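Local coordinates for putative uncharacterized protein (Mycobacterium avium, PDB 2Z6V) that probably transfers a sulfuryl group from the donor PAPS to an acceptor not yet identified, at residues E106-V111 against P264-I269; S225-Q230 against E257-V262. All coordinates share one frame; numbering follows the deposited sequence.

How the interactions relate
L259 is where the two contacts meet: its CD2 packs 4.0 Å from A266 CB and 4.1 Å from I110 CD1, while the CB of the same leucine lies against Y227. The pair illustrates two levels in the build of a parallel sheet with its connecting helices. Interaction 1 joins neighbouring strands; interaction 2 docks helix 256-262, which is followed in the chain by strand 267-272, against helix 224-238. Their centres lie 12 Å apart. A bound palmitic acid lies nearer interaction 2, about 8 Å from the Y227 side chain and about 10 Å from that of V111, too far for either to touch it.

Interaction 1: residues E106-V111 against P264-I269; sequences ERPLIV and PDARLI
I110 N donates the straightest of the bonds that pair the two strands, to R267 O over 3.0 Å, with 175° at the hydrogen. On either side of it along the ladder, R267 N reaches P108 O at 3.0 Å and I269 N reaches I110 O at 2.8 Å, so that R267 and I110 each use both N and O toward the partner strand. The side chain of R267 adds a looser grip. Its NE and NH2 both point at R107 O, each 3.2 Å away, in two weak, bent bonds, and R107 CB lies over one face of the guanidinium, off toward its rim. A bend at chi3 (-72°) brings the group back to that carbonyl; NH2 also has a long, weak ion pair with E356. Before the strands begin, the D265 carboxylate accepts a bond from R107 N through OD2, though its exact length is doubtful.

This is parallel pairing within the five-stranded sheet of the sulfotransferase fold. Strand 109-113 lies between 244-248 and 267-272, and, as in relatives, it probably leads into the loop that binds the 5'-phosphosulfate of PAPS before helix 120-126. Backbone bonds from L109 to W245 and L247 supply its other edge.

Packing divides between the two sheet faces. On one, L109 CD1 meets I269 CD1 at 3.7 Å, the two side chains slanting across each other, and V111 CG2 rests 3.9 Å from I269 CB; W353 of helix 343-353 touches L109 and R267 there. On the other, I110 directs its CD1 to the methyl of A266, CB, 4.0 Å away, its CG1 lying anti to the carbonyl carbon (chi1 -52°), while L268 CD2 comes more loosely beside I110 CB.

Interaction 2: residues S225-Q230 against E257-V262; sequences STYEYQ and EALLKV
The Y227 ring lies against the backbone of helix 256-262, with one face over the A258-L259 link. L259 CA stands 3.5 Å above the ring plane and A258 C a little higher, both displaced toward the rim. The side chains of these two residues divide the ring between them: A258 CB meets CD1 of Y227 at 3.8 Å, and L259 CB comes to CE2 of the same ring at 3.5 Å. H195 and Y227 meet with their rings edge-to-face, and the H252 ring meets that of Y227 with the planes at about 45°. H252 ND1 also forms a hydrogen bond with Y227 OH, which gives the far end of the tyrosine a polar partner.

Two torsions account for this pose. CG of Y227 is anti to its carbonyl carbon (chi1 -81°), which sends the ring out to the opposing helix, and a chi2 close to perpendicular turns the ring's face to the A258-L259 backbone. One turn further on, V262 spreads its methyls over the root of the tyrosine: CG2 touches Y227 CB at 3.6 Å, and CG1 reaches Y227 O, also at 3.6 Å. At the exposed side E228 adds its CG, 3.9 Å from V262 CG2, the two side chains meeting at about a right angle. Across the two segments the contact is entirely van der Waals.

The short helical segments approach to 9.0 Å between axes and cross at -44°. Helix 256-262 belongs to a beta-alpha-beta crossover linking strands 244-248 and 267-272, which flank strand 109-113, and helix 224-238 packs against it. Helix 192-195 touches T226, Y229 and Q230 of helix 224-238, while helix 301-326 touches E257 and L260 of helix 256-262.

Interaction 1: residues E106-V111 against P264-I269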
loop_
_atom_site.group_PDB
_atom_site.type_symbol
_atom_site.label_atom_id
_atom_site.label_comp_id
_atom_site.label_asym_id
_atom_site.label_seq_id
_atom_site.Cartn_x
_atom_site.Cartn_y
_atom_site.Cartn_z
ATOM N N GLU A 106 2.109 19.893 -0.703
ATOM C CA GLU A 106 1.650 20.409 0.584
ATOM C C GLU A 106 0.471 19.752 1.283
ATOM O O GLU A 106 -0.551 19.433 0.677
ATOM C CB GLU A 106 1.376 21.914 0.467
ATOM C CG GLU A 106 2.604 22.718 0.069
ATOM C CD GLU A 106 2.339 24.210 -0.021
ATOM O OE1 GLU A 106 1.372 24.605 -0.714
ATOM O OE2 GLU A 106 3.109 24.985 0.593
ATOM N N ARG A 107 0.651 19.568 2.585
ATOM C CA ARG A 107 -0.356 19.006 3.461
ATOM C C ARG A 107 -1.103 17.817 2.882
ATOM O O ARG A 107 -2.332 17.802 2.840
ATOM C CB ARG A 107 -1.342 20.109 3.846
ATOM C CG ARG A 107 -0.667 21.282 4.527
ATOM C CD ARG A 107 -1.622 22.426 4.774
ATOM N NE ARG A 107 -0.996 23.467 5.583
ATOM C CZ ARG A 107 -1.558 24.639 5.866
ATOM N NH1 ARG A 107 -0.909 25.525 6.617
ATOM N NH2 ARG A 107 -2.766 24.930 5.397
ATOM N N PRO A 108 -0.365 16.796 2.432
ATOM C CA PRO A 108 -1.018 15.616 1.866
ATOM C C PRO A 108 -1.875 14.906 2.909
ATOM O O PRO A 108 -1.494 14.798 4.072
ATOM C CB PRO A 108 0.159 14.761 1.409
ATOM C CG PRO A 108 1.227 15.115 2.404
ATOM C CD PRO A 108 1.095 16.617 2.477
ATOM N N LEU A 109 -3.038 14.437 2.485
ATOM C CA LEU A 109 -3.947 13.723 3.361
ATOM C C LEU A 109 -3.467 12.280 3.292
ATOM O O LEU A 109 -3.497 11.679 2.224
ATOM C CB LEU A 109 -5.363 13.861 2.810
ATOM C CG LEU A 109 -6.556 13.626 3.725
ATOM C CD1 LEU A 109 -6.360 14.359 5.048
ATOM C CD2 LEU A 109 -7.808 14.115 3.007
ATOM N N ILE A 110 -3.013 11.729 4.415
ATOM C CA ILE A 110 -2.477 10.368 4.430
ATOM C C ILE A 110 -3.137 9.412 5.422
ATOM O O ILE A 110 -3.175 9.686 6.623
ATOM C CB ILE A 110 -0.962 10.386 4.734
ATOM C CG1 ILE A 110 -0.245 11.341 3.779
ATOM C CG2 ILE A 110 -0.388 8.984 4.598
ATOM C CD1 ILE A 110 1.267 11.391 3.965
ATOM N N VAL A 111 -3.631 8.281 4.919
ATOM C CA VAL A 111 -4.285 7.272 5.763
ATOM C C VAL A 111 -3.295 6.168 6.150
ATOM O O VAL A 111 -2.643 5.580 5.292
ATOM C CB VAL A 111 -5.493 6.622 5.036
ATOM C CG1 VAL A 111 -6.134 5.564 5.930
ATOM C CG2 VAL A 111 -6.505 7.688 4.649
ATOM N N PRO A 264 6.518 16.803 6.639
ATOM C CA PRO A 264 6.268 17.350 7.979
ATOM C C PRO A 264 4.872 17.945 8.199
ATOM O O PRO A 264 4.368 17.943 9.325
ATOM C CB PRO A 264 7.379 18.390 8.136
ATOM C CG PRO A 264 7.621 18.831 6.725
ATOM C CD PRO A 264 7.617 17.527 5.974
ATOM N N ASP A 265 4.248 18.430 7.127
ATOM C CA ASP A 265 2.916 19.042 7.209
ATOM C C ASP A 265 1.747 18.080 6.957
ATOM O O ASP A 265 0.584 18.503 6.871
ATOM C CB ASP A 265 2.830 20.206 6.216
ATOM C CG ASP A 265 3.004 19.760 4.755
ATOM O OD1 ASP A 265 3.578 18.671 4.486
ATOM O OD2 ASP A 265 2.572 20.526 3.865
ATOM N N ALA A 266 2.057 16.794 6.844
ATOM C CA ALA A 266 1.052 15.773 6.579
ATOM C C ALA A 266 -0.125 15.724 7.546
ATOM O O ALA A 266 0.041 15.759 8.762
ATOM C CB ALA A 266 1.714 14.410 6.530
ATOM N N ARG A 267 -1.324 15.642 6.988
ATOM C CA ARG A 267 -2.531 15.529 7.787
ATOM C C ARG A 267 -2.797 14.025 7.871
ATOM O O ARG A 267 -3.234 13.394 6.912
ATOM C CB ARG A 267 -3.667 16.291 7.114
ATOM C CG ARG A 267 -3.385 17.771 7.107
ATOM C CD ARG A 267 -4.496 18.572 6.491
ATOM N NE ARG A 267 -4.555 18.408 5.042
ATOM C CZ ARG A 267 -5.286 19.180 4.245
ATOM N NH1 ARG A 267 -6.014 20.163 4.768
ATOM N NH2 ARG A 267 -5.288 18.972 2.932
ATOM N N LEU A 268 -2.502 13.466 9.038
ATOM C CA LEU A 268 -2.608 12.040 9.285
ATOM C C LEU A 268 -3.960 11.484 9.720
ATOM O O LEU A 268 -4.472 11.805 10.797
ATOM C CB LEU A 268 -1.547 11.654 10.316
ATOM C CG LEU A 268 -0.124 12.163 10.036
ATOM C CD1 LEU A 268 0.753 11.914 11.260
ATOM C CD2 LEU A 268 0.458 11.474 8.808
ATOM N N ILE A 269 -4.531 10.637 8.869
ATOM C CA ILE A 269 -5.798 9.992 9.177
ATOM C C ILE A 269 -5.444 8.593 9.644
ATOM O O ILE A 269 -4.974 7.781 8.860
ATOM C CB ILE A 269 -6.705 9.867 7.937
ATOM C CG1 ILE A 269 -7.059 11.252 7.395
ATOM C CG2 ILE A 269 -7.970 9.104 8.297
ATOM C CD1 ILE A 269 -7.887 11.204 6.147
#

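Interaction 2: residues S225-Q230 against E257-V262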
loop_
_atom_site.group_PDB
_atom_site.type_symbol
_atom_site.label_atom_id
_atom_site.label_comp_id
_atom_site.label_asym_id
_atom_site.label_seq_id
_atom_site.Cartn_x
_atom_site.Cartn_y
_atom_site.Cartn_z
ATOM N N SER A 225 15.296 7.298 1.871
ATOM C CA SER A 225 15.398 7.237 0.416
ATOM C C SER A 225 14.026 6.972 -0.204
ATOM O O SER A 225 13.672 7.543 -1.237
ATOM C CB SER A 225 16.368 6.127 -0.007
ATOM O OG SER A 225 15.946 4.854 0.464
ATOM N N THR A 226 13.253 6.113 0.453
ATOM C CA THR A 226 11.933 5.734 -0.024
ATOM C C THR A 226 10.920 6.873 0.001
ATOM O O THR A 226 10.266 7.157 -1.006
ATOM C CB THR A 226 11.378 4.572 0.803
ATOM O OG1 THR A 226 12.371 3.537 0.891
ATOM C CG2 THR A 226 10.108 4.035 0.160
ATOM N N TYR A 227 10.777 7.522 1.151
ATOM C CA TYR A 227 9.829 8.617 1.232
ATOM C C TYR A 227 10.261 9.775 0.355
ATOM O O TYR A 227 9.418 10.466 -0.218
ATOM C CB TYR A 227 9.619 9.061 2.684
ATOM C CG TYR A 227 8.643 8.164 3.406
ATOM C CD1 TYR A 227 9.066 6.983 4.007
ATOM C CD2 TYR A 227 7.273 8.442 3.390
ATOM C CE1 TYR A 227 8.146 6.090 4.567
ATOM C CE2 TYR A 227 6.348 7.561 3.944
ATOM C CZ TYR A 227 6.790 6.385 4.526
ATOM O OH TYR A 227 5.878 5.493 5.048
ATOM N N GLU A 228 11.569 9.972 0.221
ATOM C CA GLU A 228 12.066 11.051 -0.623
ATOM C C GLU A 228 11.727 10.720 -2.062
ATOM O O GLU A 228 11.452 11.613 -2.866
ATOM C CB GLU A 228 13.572 11.214 -0.456
ATOM C CG GLU A 228 13.961 12.099 0.714
ATOM C CD GLU A 228 15.362 11.814 1.202
ATOM O OE1 GLU A 228 16.248 11.612 0.337
ATOM O OE2 GLU A 228 15.574 11.796 2.441
ATOM N N TYR A 229 11.742 9.429 -2.381
ATOM C CA TYR A 229 11.395 8.986 -3.721
ATOM C C TYR A 229 9.892 9.219 -3.938
ATOM O O TYR A 229 9.466 9.701 -4.993
ATOM C CB TYR A 229 11.723 7.501 -3.893
ATOM C CG TYR A 229 11.329 6.948 -5.249
ATOM C CD1 TYR A 229 11.839 7.503 -6.425
ATOM C CD2 TYR A 229 10.412 5.896 -5.360
ATOM C CE1 TYR A 229 11.443 7.034 -7.673
ATOM C CE2 TYR A 229 10.013 5.419 -6.605
ATOM C CZ TYR A 229 10.531 5.997 -7.758
ATOM O OH TYR A 229 10.130 5.542 -8.996
ATOM N N GLN A 230 9.084 8.900 -2.934
ATOM C CA GLN A 230 7.650 9.095 -3.092
ATOM C C GLN A 230 7.325 10.538 -3.445
ATOM O O GLN A 230 6.519 10.790 -4.341
ATOM C CB GLN A 230 6.883 8.700 -1.835
ATOM C CG GLN A 230 5.394 8.670 -2.076
ATOM C CD GLN A 230 4.601 8.398 -0.827
ATOM O OE1 GLN A 230 5.119 7.830 0.138
ATOM N NE2 GLN A 230 3.326 8.780 -0.838
ATOM N N GLU A 257 7.974 7.842 11.252
ATOM C CA GLU A 257 9.064 8.775 11.507
ATOM C C GLU A 257 9.705 9.308 10.218
ATOM O O GLU A 257 10.003 10.500 10.115
ATOM C CB GLU A 257 10.133 8.129 12.391
ATOM C CG GLU A 257 9.718 7.916 13.853
ATOM C CD GLU A 257 8.976 9.115 14.452
ATOM O OE1 GLU A 257 9.212 10.255 13.996
ATOM O OE2 GLU A 257 8.165 8.916 15.386
ATOM N N ALA A 258 9.919 8.438 9.236
ATOM C CA ALA A 258 10.523 8.870 7.978
ATOM C C ALA A 258 9.518 9.700 7.176
ATOM O O ALA A 258 9.890 10.657 6.488
ATOM C CB ALA A 258 10.982 7.662 7.168
ATOM N N LEU A 259 8.244 9.318 7.264
ATOM C CA LEU A 259 7.176 10.033 6.577
ATOM C C LEU A 259 7.190 11.498 7.045
ATOM O O LEU A 259 7.290 12.419 6.231
ATOM C CB LEU A 259 5.830 9.367 6.903
ATOM C CG LEU A 259 4.528 9.884 6.277
ATOM C CD1 LEU A 259 3.413 8.894 6.553
ATOM C CD2 LEU A 259 4.159 11.238 6.837
ATOM N N LEU A 260 7.111 11.705 8.360
ATOM C CA LEU A 260 7.105 13.050 8.931
ATOM C C LEU A 260 8.300 13.878 8.496
ATOM O O LEU A 260 8.198 15.095 8.291
ATOM C CB LEU A 260 7.051 12.973 10.453
ATOM C CG LEU A 260 5.655 12.585 10.939
ATOM C CD1 LEU A 260 5.664 12.353 12.443
ATOM C CD2 LEU A 260 4.670 13.679 10.553
ATOM N N LYS A 261 9.436 13.209 8.354
ATOM C CA LYS A 261 10.661 13.860 7.923
ATOM C C LYS A 261 10.461 14.486 6.532
ATOM O O LYS A 261 10.815 15.636 6.314
ATOM C CB LYS A 261 11.787 12.832 7.861
ATOM C CG LYS A 261 13.164 13.387 8.124
ATOM C CD LYS A 261 13.436 13.443 9.616
ATOM C CE LYS A 261 13.503 12.043 10.205
ATOM N NZ LYS A 261 13.849 12.076 11.655
ATOM N N VAL A 262 9.881 13.721 5.606
ATOM C CA VAL A 262 9.641 14.165 4.226
ATOM C C VAL A 262 8.359 14.985 4.024
ATOM O O VAL A 262 8.323 15.892 3.188
ATOM C CB VAL A 262 9.628 12.949 3.271
ATOM C CG1 VAL A 262 9.165 13.362 1.877
ATOM C CG2 VAL A 262 11.019 12.338 3.217
#